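Local atomic coordinates of endoglucanase (Humicola insolens, PDB entry 1DYS), a protein that catalyses the endohydrolysis of beta-1,4-glucosidic linkages in cellulose as a family 6 glycoside hydrolase, and so serves in recycling plant biomass. Residues P260-I265 with N302-V307; N224-S229 with D242-A247; P79-V84 with V130-I135; Q122-A127 with S173-Y178. All coordinates share one frame; numbering follows the deposited sequence.

All four contacts belong to one parallel beta/alpha barrel. Along the chain contacts 3 and 4 come first and interleave, followed in series by contact 2 and then contact 1. Contact 3 joins strands 79-85 and 132-136; contact 4, its centre about 8 Å away, sets helix 108-126, which links those strands, against the start of strand 175-180. Contact 1 pairs strands 262-266 and 303-307, and reaches contact 3 through I264 on I135 and contact 4 through D304 and Y178. Contact 2 starts helix 243-255, which packs on contact 1. Contacts 2 and 4, with centres about 29 Å apart, lie on opposite sides of the chain's centre, so distant parts of the chain build one catalytic domain.

Contact 1. Residues P260-I265 with N302-V307; sequences PTQFII and NVDAIV
Backbone hydrogen bonds join two parallel strands, 262-265 and 303-307, whose axes run 11° apart. F263 N donates to N302 O at 2.8 Å, and I265 N to A305 O. V307 N bonds I265 O at 3.0 Å, standing above the plane of the I265 carbonyl. The register slips once: F263 pairs with V303 but I264 with A305, leaving D304, whose phi and psi of -58° and -43° are close to helical, as the extra residue of a beta bulge. D304 N makes only a weak, bent bond to F263 O.

Polar side chains meet at that bulge. Q262 bends at its second torsion and crosses D304 nearly at right angles, so that NE2 meets OD1 at 3.1 Å in an almost straight bond. The acceptor lies in the amide plane, whereas the donor stands above the carboxylate plane. T261 OG1 donates to a lone pair of Q262 OE1 at 2.8 Å, and NE2 also bonds P301 O, which together fix the turn of the amide. D304 OD2 takes Y178 OH and a salt bridge from R214, partners that probably keep this buried acid ionised.

Apolar contacts divide between the faces. The I265 and V303 side chains cross at about a right angle on the F263 face, I265 CD1 touching V303 CG2 at 4.1 Å; on the other, I264 CB meets V307 CG2 at 4.1 Å.

In this part of the family 6 beta/alpha barrel wall, helix 243-255 covers the F263 face through A247 and I250, strand 215-218 flanks strand 262-266 along its other edge, and F6 touches I264 on the reverse face.

Contact 2. Residues N224-S229 with D242-A247; sequences NPYSTS and DESRYA
Two successive loop carbonyls receive the first N-H groups of helix 243-255: P225 O accepts from E243 N at 3.0 Å, almost in line, and Y226 O from S244 N at 2.9 Å on a lone pair. D242 is the N-cap. With CG in the crowded position between N and carbonyl carbon (chi1 59°), its OD1 takes R245 N at 2.9 Å. R245 then folds back and grips the carboxylate side-on, NE to OD1 and NH2 to OD2, in a salt bridge. OD2 also accepts T228 N at 2.8 Å through its anti lone pair, and a water links it to S227 OG. S244 CB sits over one face of the Y226 ring, 3.9 Å from its centroid, a CH-pi contact; Y226 OH bonds T298 O, and S244 OG bonds N300. The bent E243 chain brings OE2 to N224 ND2 at 3.0 Å, the donor above the carboxylate plane. G184 N and S218 OG hold this carboxylate too, while N224 reaches R276, W279 and N183, a probable substrate-binding residue. Two backbone N-H groups, two guanidinium N-H groups of R245 and the start of the helix would all stabilise negative charge on D242, which is therefore likely to stay ionised.

Contact 3. Residues P79-V84 with V130-I135; sequences PIVGLV and VQFAVI
V81 lies alongside F132, pointing the same way, with its CB 3.9 Å from ring atom CD1. Two residues on, and on the same face of the sheet, L83 brings its CD1 to the same F132 CD1, also at 3.9 Å, both approaches being oblique to the ring. V130 CG1 covers one face of that ring toward its rim and meets V81 CG2 at 3.8 Å. V81, L83, F132 and V134 thus form one apolar face, packed against A65, I66 and A69 of helix 60-74 and F120 and L124 of helix 108-126.

The reverse face carries A133, V84 and I135, with G82 paired beside A133 in the register. I80 holds CG1 anti to its backbone N (chi1 179°), which lays CG1 along Q131 O at 3.6 Å and its tip CD1 against A133 CB at 4.2 Å; F6 packs on both residues. An alanine at I80 would remove these outer carbons and would probably loosen the packing on A133 and F6.

Four nearly straight bonds tie the parallel backbones: V81 N to Q131 O, A133 N to V81 O, L83 N to A133 O and I135 N to L83 O, the last 2.9 Å long. A water extends the pairing, donating to P79 O and accepting from Q131 N. Q131 OE1 turns elsewhere, to H176 NE2.

With helix 108-126 between them in the chain, the strands make a beta-alpha-beta crossover of the family 6 barrel. V84 touches W52, a probable substrate-binding residue, and the likely proton donors D92 and D139 follow beyond the strands' C-terminal ends.

Contact 4. Residues Q122-A127 with S173-Y178; sequences QKLKAA and SHIHLY
The H174 imidazole has I175 CG1 over the centre of one face, 3.9 Å above the plane, and at its edge L124 O, lying in the ring plane. Near that same edge comes K125 CA, while A127 O approaches CD2 obliquely at 3.3 Å. This is a helix-on-sheet contact of the beta/alpha barrel: the last turn of helix 108-126 meets the entry to strand 175-180, away from the annotated sites. H174 CG takes the crowded position between N and carbonyl carbon (chi1 64°), from which NE2 donates to L124 O at 2.8 Å, nearly straight. L124 O also receives a weak bond from A127 N as the helix ends, and the carbonyls gathered here would favour an N-H on NE2. A leucine at H174 would remove that donor and would probably leave the helix end less firmly tied to the strand. Strand 132-136 lies beside strand 175-180, its F132 touching both H174 and L124. K125 runs extended past I175 CD1 to bond Q169 O through NZ. The apolar link is narrow: I175 CD1 touches L124 CB at 3.9 Å.

Contact 1. Residues P260-I265 with N302-V307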
loop_
_atom_site.group_PDB
_atom_site.type_symbol
_atom_site.label_atom_id
_atom_site.label_comp_id
_atom_site.label_asym_id
_atom_site.label_seq_id
_atom_site.Cartn_x
_atom_site.Cartn_y
_atom_site.Cartn_z
ATOM N N PRO A 260 -19.225 26.333 10.499
ATOM C CA PRO A 260 -20.119 25.405 9.845
ATOM C C PRO A 260 -20.513 24.242 10.739
ATOM O O PRO A 260 -19.849 23.903 11.703
ATOM C CB PRO A 260 -19.482 24.915 8.535
ATOM C CG PRO A 260 -18.100 25.474 8.635
ATOM C CD PRO A 260 -17.982 26.501 9.726
ATOM N N THR A 261 -21.682 23.682 10.448
ATOM C CA THR A 261 -22.269 22.642 11.287
ATOM C C THR A 261 -22.680 21.338 10.622
ATOM O O THR A 261 -23.001 20.401 11.370
ATOM C CB THR A 261 -23.620 23.240 11.813
ATOM O OG1 THR A 261 -24.397 23.697 10.702
ATOM C CG2 THR A 261 -23.382 24.409 12.754
ATOM N N GLN A 262 -22.769 21.233 9.322
ATOM C CA GLN A 262 -23.428 20.157 8.615
ATOM C C GLN A 262 -22.629 18.880 8.392
ATOM O O GLN A 262 -21.492 18.978 7.988
ATOM C CB GLN A 262 -23.992 20.632 7.272
ATOM C CG GLN A 262 -24.953 21.816 7.450
ATOM C CD GLN A 262 -26.130 21.473 8.361
ATOM O OE1 GLN A 262 -26.204 21.969 9.473
ATOM N NE2 GLN A 262 -27.032 20.608 7.924
ATOM N N PHE A 263 -23.253 17.723 8.633
ATOM C CA PHE A 263 -22.519 16.464 8.506
ATOM C C PHE A 263 -22.980 15.586 7.352
ATOM O O PHE A 263 -24.126 15.601 6.941
ATOM C CB PHE A 263 -22.758 15.576 9.754
ATOM C CG PHE A 263 -21.815 15.862 10.878
ATOM C CD1 PHE A 263 -21.890 17.073 11.553
ATOM C CD2 PHE A 263 -20.767 15.022 11.221
ATOM C CE1 PHE A 263 -21.018 17.395 12.552
ATOM C CE2 PHE A 263 -19.907 15.319 12.243
ATOM C CZ PHE A 263 -19.996 16.527 12.936
ATOM N N ILE A 264 -22.089 14.713 6.888
ATOM C CA ILE A 264 -22.429 13.590 6.024
ATOM C C ILE A 264 -21.872 12.384 6.803
ATOM O O ILE A 264 -20.836 12.562 7.406
ATOM C CB ILE A 264 -22.038 13.501 4.563
ATOM C CG1 ILE A 264 -20.528 13.749 4.397
ATOM C CG2 ILE A 264 -22.847 14.551 3.792
ATOM C CD1 ILE A 264 -20.051 13.866 2.969
ATOM N N ILE A 265 -22.650 11.309 6.961
ATOM C CA ILE A 265 -22.226 10.236 7.876
ATOM C C ILE A 265 -22.205 8.910 7.135
ATOM O O ILE A 265 -23.147 8.507 6.479
ATOM C CB ILE A 265 -23.219 10.056 9.047
ATOM C CG1 ILE A 265 -23.152 11.304 9.932
ATOM C CG2 ILE A 265 -22.859 8.842 9.912
ATOM C CD1 ILE A 265 -23.892 11.274 11.230
ATOM N N ASN A 302 -28.722 18.797 11.502
ATOM C CA ASN A 302 -27.286 18.924 11.386
ATOM C C ASN A 302 -26.698 17.903 10.429
ATOM O O ASN A 302 -25.482 17.945 10.247
ATOM C CB ASN A 302 -26.678 18.645 12.778
ATOM C CG ASN A 302 -27.300 19.578 13.819
ATOM O OD1 ASN A 302 -27.871 19.148 14.821
ATOM N ND2 ASN A 302 -27.131 20.856 13.548
ATOM N N VAL A 303 -27.507 17.007 9.906
ATOM C CA VAL A 303 -26.952 15.941 9.052
ATOM C C VAL A 303 -27.538 16.080 7.651
ATOM O O VAL A 303 -28.702 15.782 7.394
ATOM C CB VAL A 303 -27.209 14.549 9.647
ATOM C CG1 VAL A 303 -26.578 13.463 8.762
ATOM C CG2 VAL A 303 -26.606 14.390 11.043
ATOM N N ASP A 304 -26.737 16.588 6.710
ATOM C CA ASP A 304 -27.114 16.695 5.334
ATOM C C ASP A 304 -27.506 15.359 4.674
ATOM O O ASP A 304 -28.424 15.251 3.861
ATOM C CB ASP A 304 -26.007 17.279 4.434
ATOM C CG ASP A 304 -25.838 18.778 4.537
ATOM O OD1 ASP A 304 -26.754 19.486 5.000
ATOM O OD2 ASP A 304 -24.764 19.290 4.138
ATOM N N ALA A 305 -26.746 14.299 4.940
ATOM C CA ALA A 305 -27.055 13.037 4.279
ATOM C C ALA A 305 -26.352 11.861 4.937
ATOM O O ALA A 305 -25.316 12.017 5.596
ATOM C CB ALA A 305 -26.649 13.094 2.801
ATOM N N ILE A 306 -26.976 10.706 4.788
ATOM C CA ILE A 306 -26.308 9.442 5.115
ATOM C C ILE A 306 -25.711 9.020 3.780
ATOM O O ILE A 306 -26.377 9.146 2.751
ATOM C CB ILE A 306 -27.239 8.337 5.680
ATOM C CG1 ILE A 306 -27.608 8.769 7.100
ATOM C CG2 ILE A 306 -26.542 6.973 5.616
ATOM C CD1 ILE A 306 -28.812 8.141 7.751
ATOM N N VAL A 307 -24.411 8.719 3.728
ATOM C CA VAL A 307 -23.732 8.289 2.521
ATOM C C VAL A 307 -22.961 6.993 2.770
ATOM O O VAL A 307 -22.927 6.459 3.905
ATOM C CB VAL A 307 -22.725 9.382 2.024
ATOM C CG1 VAL A 307 -23.482 10.641 1.606
ATOM C CG2 VAL A 307 -21.729 9.657 3.153
#

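Contact 2. Residues N224-S229 with D242-A247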
loop_
_atom_site.group_PDB
_atom_site.type_symbol
_atom_site.label_atom_id
_atom_site.label_comp_id
_atom_site.label_asym_id
_atom_site.label_seq_id
_atom_site.Cartn_x
_atom_site.Cartn_y
_atom_site.Cartn_z
ATOM N N ASN A 224 -19.975 2.614 13.475
ATOM C CA ASN A 224 -20.958 3.118 14.434
ATOM C C ASN A 224 -22.322 3.279 13.763
ATOM O O ASN A 224 -22.440 3.492 12.568
ATOM C CB ASN A 224 -20.510 4.464 14.964
ATOM C CG ASN A 224 -19.187 4.516 15.681
ATOM O OD1 ASN A 224 -18.756 3.479 16.172
ATOM N ND2 ASN A 224 -18.568 5.695 15.778
ATOM N N PRO A 225 -23.378 3.016 14.532
ATOM C CA PRO A 225 -24.727 3.176 14.020
ATOM C C PRO A 225 -25.062 4.653 13.959
ATOM O O PRO A 225 -24.553 5.442 14.751
ATOM C CB PRO A 225 -25.612 2.470 15.078
ATOM C CG PRO A 225 -24.784 2.677 16.313
ATOM C CD PRO A 225 -23.302 2.763 15.956
ATOM N N TYR A 226 -25.871 5.012 12.972
ATOM C CA TYR A 226 -26.352 6.371 12.813
ATOM C C TYR A 226 -27.242 6.719 14.010
ATOM O O TYR A 226 -26.968 7.638 14.758
ATOM C CB TYR A 226 -27.123 6.551 11.504
ATOM C CG TYR A 226 -27.724 7.939 11.392
ATOM C CD1 TYR A 226 -26.923 9.058 11.269
ATOM C CD2 TYR A 226 -29.093 8.128 11.407
ATOM C CE1 TYR A 226 -27.433 10.338 11.175
ATOM C CE2 TYR A 226 -29.626 9.403 11.310
ATOM C CZ TYR A 226 -28.809 10.499 11.193
ATOM O OH TYR A 226 -29.317 11.765 11.110
ATOM N N SER A 227 -28.301 5.935 14.245
ATOM C CA SER A 227 -29.226 6.303 15.320
ATOM C C SER A 227 -29.759 5.063 16.041
ATOM O O SER A 227 -30.308 4.216 15.336
ATOM C CB SER A 227 -30.414 7.059 14.699
ATOM O OG SER A 227 -31.325 7.509 15.694
ATOM N N THR A 228 -29.516 5.001 17.335
ATOM C CA THR A 228 -30.047 3.866 18.094
ATOM C C THR A 228 -30.272 4.246 19.547
ATOM O O THR A 228 -29.610 5.025 20.216
ATOM C CB THR A 228 -29.221 2.583 17.972
ATOM O OG1 THR A 228 -29.739 1.613 18.915
ATOM C CG2 THR A 228 -27.770 2.777 18.328
ATOM N N SER A 229 -31.319 3.602 20.104
ATOM C CA SER A 229 -31.684 3.785 21.493
ATOM C C SER A 229 -30.995 2.739 22.364
ATOM O O SER A 229 -31.131 2.728 23.585
ATOM C CB SER A 229 -33.188 3.675 21.754
ATOM O OG SER A 229 -33.755 2.684 20.924
ATOM N N ASP A 242 -24.031 7.575 19.291
ATOM C CA ASP A 242 -24.343 7.200 17.917
ATOM C C ASP A 242 -23.933 8.407 17.080
ATOM O O ASP A 242 -23.569 9.451 17.675
ATOM C CB ASP A 242 -25.743 6.684 17.700
ATOM C CG ASP A 242 -26.836 7.643 18.072
ATOM O OD1 ASP A 242 -26.527 8.841 18.216
ATOM O OD2 ASP A 242 -27.994 7.193 18.228
ATOM N N GLU A 243 -23.833 8.211 15.768
ATOM C CA GLU A 243 -23.340 9.271 14.898
ATOM C C GLU A 243 -24.295 10.433 14.774
ATOM O O GLU A 243 -23.860 11.572 14.584
ATOM C CB GLU A 243 -22.900 8.651 13.573
ATOM C CG GLU A 243 -21.726 7.687 13.823
ATOM C CD GLU A 243 -20.455 8.454 14.183
ATOM O OE1 GLU A 243 -20.049 9.254 13.316
ATOM O OE2 GLU A 243 -19.931 8.318 15.291
ATOM N N SER A 244 -25.602 10.162 14.882
ATOM C CA SER A 244 -26.575 11.251 14.859
ATOM C C SER A 244 -26.306 12.142 16.067
ATOM O O SER A 244 -26.293 13.361 15.875
ATOM C CB SER A 244 -28.006 10.723 14.904
ATOM O OG SER A 244 -28.891 11.851 14.927
ATOM N N ARG A 245 -26.066 11.595 17.266
ATOM C CA ARG A 245 -25.807 12.476 18.405
ATOM C C ARG A 245 -24.415 13.088 18.323
ATOM O O ARG A 245 -24.178 14.227 18.721
ATOM C CB ARG A 245 -26.065 11.824 19.753
ATOM C CG ARG A 245 -27.597 11.715 19.953
ATOM C CD ARG A 245 -27.832 10.818 21.159
ATOM N NE ARG A 245 -27.881 9.403 20.747
ATOM C CZ ARG A 245 -28.114 8.447 21.646
ATOM N NH1 ARG A 245 -28.259 8.808 22.927
ATOM N NH2 ARG A 245 -28.191 7.180 21.287
ATOM N N TYR A 246 -23.469 12.371 17.691
ATOM C CA TYR A 246 -22.132 12.987 17.533
ATOM C C TYR A 246 -22.239 14.241 16.671
ATOM O O TYR A 246 -21.683 15.272 17.062
ATOM C CB TYR A 246 -21.164 11.974 16.919
ATOM C CG TYR A 246 -19.773 12.528 16.650
ATOM C CD1 TYR A 246 -19.048 13.206 17.606
ATOM C CD2 TYR A 246 -19.171 12.323 15.416
ATOM C CE1 TYR A 246 -17.779 13.717 17.361
ATOM C CE2 TYR A 246 -17.909 12.816 15.143
ATOM C CZ TYR A 246 -17.211 13.495 16.127
ATOM O OH TYR A 246 -15.972 14.026 15.862
ATOM N N ALA A 247 -22.974 14.149 15.555
ATOM C CA ALA A 247 -23.178 15.260 14.631
ATOM C C ALA A 247 -23.800 16.466 15.323
ATOM O O ALA A 247 -23.345 17.602 15.165
ATOM C CB ALA A 247 -23.994 14.846 13.412
HETATM O O HOH W 1 -30.055 9.065 17.663
#

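Contact 3. Residues P79-V84 with V130-I135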
loop_
_atom_site.group_PDB
_atom_site.type_symbol
_atom_site.label_atom_id
_atom_site.label_comp_id
_atom_site.label_asym_id
_atom_site.label_seq_id
_atom_site.Cartn_x
_atom_site.Cartn_y
_atom_site.Cartn_z
ATOM N N PRO A 79 -26.952 13.499 -10.396
ATOM C CA PRO A 79 -25.937 12.932 -9.526
ATOM C C PRO A 79 -25.187 13.949 -8.706
ATOM O O PRO A 79 -25.128 15.145 -9.006
ATOM C CB PRO A 79 -24.952 12.189 -10.470
ATOM C CG PRO A 79 -25.132 12.917 -11.773
ATOM C CD PRO A 79 -26.498 13.545 -11.781
ATOM N N ILE A 80 -24.607 13.404 -7.634
ATOM C CA ILE A 80 -23.591 14.181 -6.908
ATOM C C ILE A 80 -22.459 13.166 -6.726
ATOM O O ILE A 80 -22.727 12.033 -6.343
ATOM C CB ILE A 80 -24.059 14.865 -5.648
ATOM C CG1 ILE A 80 -22.885 15.618 -5.000
ATOM C CG2 ILE A 80 -24.724 13.858 -4.699
ATOM C CD1 ILE A 80 -23.285 16.563 -3.883
ATOM N N VAL A 81 -21.260 13.563 -7.132
ATOM C CA VAL A 81 -20.115 12.646 -7.020
ATOM C C VAL A 81 -19.389 12.753 -5.682
ATOM O O VAL A 81 -19.037 13.869 -5.329
ATOM C CB VAL A 81 -19.099 13.059 -8.118
ATOM C CG1 VAL A 81 -17.806 12.249 -8.013
ATOM C CG2 VAL A 81 -19.742 12.899 -9.486
ATOM N N GLY A 82 -19.185 11.649 -4.968
ATOM C CA GLY A 82 -18.432 11.738 -3.704
ATOM C C GLY A 82 -16.976 11.367 -4.031
ATOM O O GLY A 82 -16.734 10.312 -4.620
ATOM N N LEU A 83 -16.064 12.236 -3.557
ATOM C CA LEU A 83 -14.622 11.971 -3.726
ATOM C C LEU A 83 -13.959 12.057 -2.345
ATOM O O LEU A 83 -14.308 12.957 -1.579
ATOM C CB LEU A 83 -13.923 12.995 -4.629
ATOM C CG LEU A 83 -14.426 13.018 -6.080
ATOM C CD1 LEU A 83 -13.684 14.147 -6.821
ATOM C CD2 LEU A 83 -14.224 11.680 -6.741
ATOM N N VAL A 84 -12.972 11.200 -2.094
ATOM C CA VAL A 84 -12.254 11.267 -0.805
ATOM C C VAL A 84 -10.847 11.806 -1.138
ATOM O O VAL A 84 -10.187 11.210 -1.965
ATOM C CB VAL A 84 -12.106 9.891 -0.136
ATOM C CG1 VAL A 84 -11.546 10.109 1.275
ATOM C CG2 VAL A 84 -13.471 9.199 -0.013
ATOM N N VAL A 130 -20.652 19.446 -13.055
ATOM C CA VAL A 130 -20.852 18.343 -12.106
ATOM C C VAL A 130 -20.838 18.801 -10.661
ATOM O O VAL A 130 -20.010 19.616 -10.255
ATOM C CB VAL A 130 -19.711 17.331 -12.364
ATOM C CG1 VAL A 130 -19.760 16.147 -11.405
ATOM C CG2 VAL A 130 -19.786 16.831 -13.810
ATOM N N GLN A 131 -21.746 18.216 -9.844
ATOM C CA GLN A 131 -21.691 18.580 -8.426
ATOM C C GLN A 131 -20.782 17.612 -7.656
ATOM O O GLN A 131 -20.950 16.407 -7.894
ATOM C CB GLN A 131 -23.115 18.538 -7.799
ATOM C CG GLN A 131 -23.973 19.638 -8.462
ATOM C CD GLN A 131 -23.664 21.029 -7.954
ATOM O OE1 GLN A 131 -23.441 21.263 -6.763
ATOM N NE2 GLN A 131 -23.606 21.992 -8.880
ATOM N N PHE A 132 -19.950 18.122 -6.756
ATOM C CA PHE A 132 -19.052 17.256 -6.013
ATOM C C PHE A 132 -19.188 17.437 -4.511
ATOM O O PHE A 132 -19.311 18.552 -3.998
ATOM C CB PHE A 132 -17.578 17.609 -6.345
ATOM C CG PHE A 132 -17.153 17.369 -7.765
ATOM C CD1 PHE A 132 -16.719 16.141 -8.240
ATOM C CD2 PHE A 132 -17.280 18.401 -8.695
ATOM C CE1 PHE A 132 -16.367 15.969 -9.547
ATOM C CE2 PHE A 132 -16.962 18.210 -10.026
ATOM C CZ PHE A 132 -16.464 16.997 -10.473
ATOM N N ALA A 133 -19.145 16.307 -3.803
ATOM C CA ALA A 133 -19.009 16.312 -2.362
ATOM C C ALA A 133 -17.612 15.721 -2.049
ATOM O O ALA A 133 -17.368 14.580 -2.434
ATOM C CB ALA A 133 -19.989 15.440 -1.598
ATOM N N VAL A 134 -16.761 16.560 -1.487
ATOM C CA VAL A 134 -15.389 16.087 -1.260
ATOM C C VAL A 134 -15.161 15.980 0.225
ATOM O O VAL A 134 -15.252 16.915 1.003
ATOM C CB VAL A 134 -14.347 17.058 -1.876
ATOM C CG1 VAL A 134 -12.931 16.596 -1.546
ATOM C CG2 VAL A 134 -14.569 17.193 -3.368
ATOM N N ILE A 135 -14.774 14.778 0.680
ATOM C CA ILE A 135 -14.405 14.513 2.026
ATOM C C ILE A 135 -12.901 14.779 2.120
ATOM O O ILE A 135 -12.113 14.230 1.357
ATOM C CB ILE A 135 -14.764 13.094 2.473
ATOM C CG1 ILE A 135 -16.289 13.065 2.643
ATOM C CG2 ILE A 135 -13.990 12.723 3.734
ATOM C CD1 ILE A 135 -16.818 11.712 3.127
HETATM O O HOH W 2 -23.648 16.320 -11.183
#

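Contact 4. Residues Q122-A127 with S173-Y178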
loop_
_atom_site.group_PDB
_atom_site.type_symbol
_atom_site.label_atom_id
_atom_site.label_comp_id
_atom_site.label_asym_id
_atom_site.label_seq_id
_atom_site.Cartn_x
_atom_site.Cartn_y
_atom_site.Cartn_z
ATOM N N GLN A 122 -7.852 21.281 -10.409
ATOM C CA GLN A 122 -7.990 21.562 -11.840
ATOM C C GLN A 122 -9.121 20.733 -12.426
ATOM O O GLN A 122 -9.966 21.249 -13.174
ATOM C CB GLN A 122 -6.677 21.227 -12.569
ATOM C CG GLN A 122 -6.752 21.378 -14.091
ATOM C CD GLN A 122 -5.447 20.937 -14.736
ATOM O OE1 GLN A 122 -4.431 20.670 -14.085
ATOM N NE2 GLN A 122 -5.439 20.854 -16.062
ATOM N N LYS A 123 -9.118 19.424 -12.116
ATOM C CA LYS A 123 -10.146 18.543 -12.654
ATOM C C LYS A 123 -11.545 18.892 -12.176
ATOM O O LYS A 123 -12.493 18.898 -12.962
ATOM C CB LYS A 123 -9.831 17.114 -12.125
ATOM C CG LYS A 123 -8.664 16.525 -12.932
ATOM C CD LYS A 123 -8.410 15.119 -12.361
ATOM C CE LYS A 123 -7.077 14.564 -12.882
ATOM N NZ LYS A 123 -7.088 14.373 -14.344
ATOM N N LEU A 124 -11.692 19.270 -10.900
ATOM C CA LEU A 124 -13.041 19.620 -10.430
ATOM C C LEU A 124 -13.479 20.990 -10.950
ATOM O O LEU A 124 -14.659 21.113 -11.285
ATOM C CB LEU A 124 -13.108 19.586 -8.901
ATOM C CG LEU A 124 -13.468 18.233 -8.274
ATOM C CD1 LEU A 124 -12.449 17.157 -8.630
ATOM C CD2 LEU A 124 -13.456 18.402 -6.760
ATOM N N LYS A 125 -12.579 21.967 -11.018
ATOM C CA LYS A 125 -13.003 23.302 -11.493
ATOM C C LYS A 125 -13.307 23.238 -12.976
ATOM O O LYS A 125 -14.163 24.006 -13.442
ATOM C CB LYS A 125 -11.939 24.360 -11.164
ATOM C CG LYS A 125 -11.896 24.704 -9.676
ATOM C CD LYS A 125 -10.795 25.715 -9.339
ATOM C CE LYS A 125 -10.919 26.079 -7.867
ATOM N NZ LYS A 125 -9.841 26.964 -7.399
ATOM N N ALA A 126 -12.690 22.334 -13.731
ATOM C CA ALA A 126 -13.029 22.214 -15.167
ATOM C C ALA A 126 -14.407 21.611 -15.330
ATOM O O ALA A 126 -15.161 21.975 -16.244
ATOM C CB ALA A 126 -11.974 21.379 -15.876
ATOM N N ALA A 127 -14.800 20.717 -14.415
ATOM C CA ALA A 127 -16.104 20.062 -14.545
ATOM C C ALA A 127 -17.166 20.820 -13.783
ATOM O O ALA A 127 -17.822 20.335 -12.848
ATOM C CB ALA A 127 -15.984 18.608 -14.052
ATOM N N SER A 173 -18.868 27.022 -6.508
ATOM C CA SER A 173 -20.251 26.733 -6.142
ATOM C C SER A 173 -20.677 25.292 -6.375
ATOM O O SER A 173 -21.711 24.906 -5.822
ATOM C CB SER A 173 -21.168 27.693 -6.911
ATOM O OG SER A 173 -21.249 27.321 -8.268
ATOM N N HIS A 174 -19.943 24.490 -7.148
ATOM C CA HIS A 174 -20.310 23.120 -7.436
ATOM C C HIS A 174 -19.443 22.132 -6.634
ATOM O O HIS A 174 -19.593 20.930 -6.780
ATOM C CB HIS A 174 -20.242 22.801 -8.929
ATOM C CG HIS A 174 -18.830 22.908 -9.451
ATOM N ND1 HIS A 174 -18.139 24.100 -9.501
ATOM C CD2 HIS A 174 -18.000 21.954 -9.924
ATOM C CE1 HIS A 174 -16.934 23.874 -10.003
ATOM N NE2 HIS A 174 -16.799 22.568 -10.232
ATOM N N ILE A 175 -18.609 22.701 -5.767
ATOM C CA ILE A 175 -17.755 21.861 -4.912
ATOM C C ILE A 175 -18.149 22.067 -3.455
ATOM O O ILE A 175 -18.100 23.170 -2.902
ATOM C CB ILE A 175 -16.266 22.226 -5.068
ATOM C CG1 ILE A 175 -15.779 22.048 -6.503
ATOM C CG2 ILE A 175 -15.422 21.377 -4.105
ATOM C CD1 ILE A 175 -14.348 22.574 -6.712
ATOM N N HIS A 176 -18.552 20.974 -2.776
ATOM C CA HIS A 176 -19.026 21.013 -1.401
ATOM C C HIS A 176 -18.085 20.245 -0.481
ATOM O O HIS A 176 -17.918 19.053 -0.670
ATOM C CB HIS A 176 -20.441 20.417 -1.360
ATOM C CG HIS A 176 -21.278 21.074 -2.438
ATOM N ND1 HIS A 176 -21.825 22.337 -2.260
ATOM C CD2 HIS A 176 -21.568 20.670 -3.685
ATOM C CE1 HIS A 176 -22.459 22.639 -3.390
ATOM N NE2 HIS A 176 -22.331 21.669 -4.266
ATOM N N LEU A 177 -17.413 20.995 0.379
ATOM C CA LEU A 177 -16.357 20.398 1.196
ATOM C C LEU A 177 -16.841 19.953 2.544
ATOM O O LEU A 177 -17.488 20.691 3.277
ATOM C CB LEU A 177 -15.215 21.410 1.326
ATOM C CG LEU A 177 -14.591 21.885 0.009
ATOM C CD1 LEU A 177 -13.542 22.961 0.281
ATOM C CD2 LEU A 177 -13.974 20.727 -0.760
ATOM N N TYR A 178 -16.476 18.710 2.911
ATOM C CA TYR A 178 -16.798 18.146 4.207
ATOM C C TYR A 178 -15.491 17.719 4.844
ATOM O O TYR A 178 -14.812 16.789 4.381
ATOM C CB TYR A 178 -17.768 16.965 4.032
ATOM C CG TYR A 178 -19.169 17.358 3.555
ATOM C CD1 TYR A 178 -20.130 17.708 4.508
ATOM C CD2 TYR A 178 -19.497 17.383 2.225
ATOM C CE1 TYR A 178 -21.419 18.043 4.107
ATOM C CE2 TYR A 178 -20.765 17.745 1.802
ATOM C CZ TYR A 178 -21.705 18.074 2.750
ATOM O OH TYR A 178 -22.950 18.402 2.278
#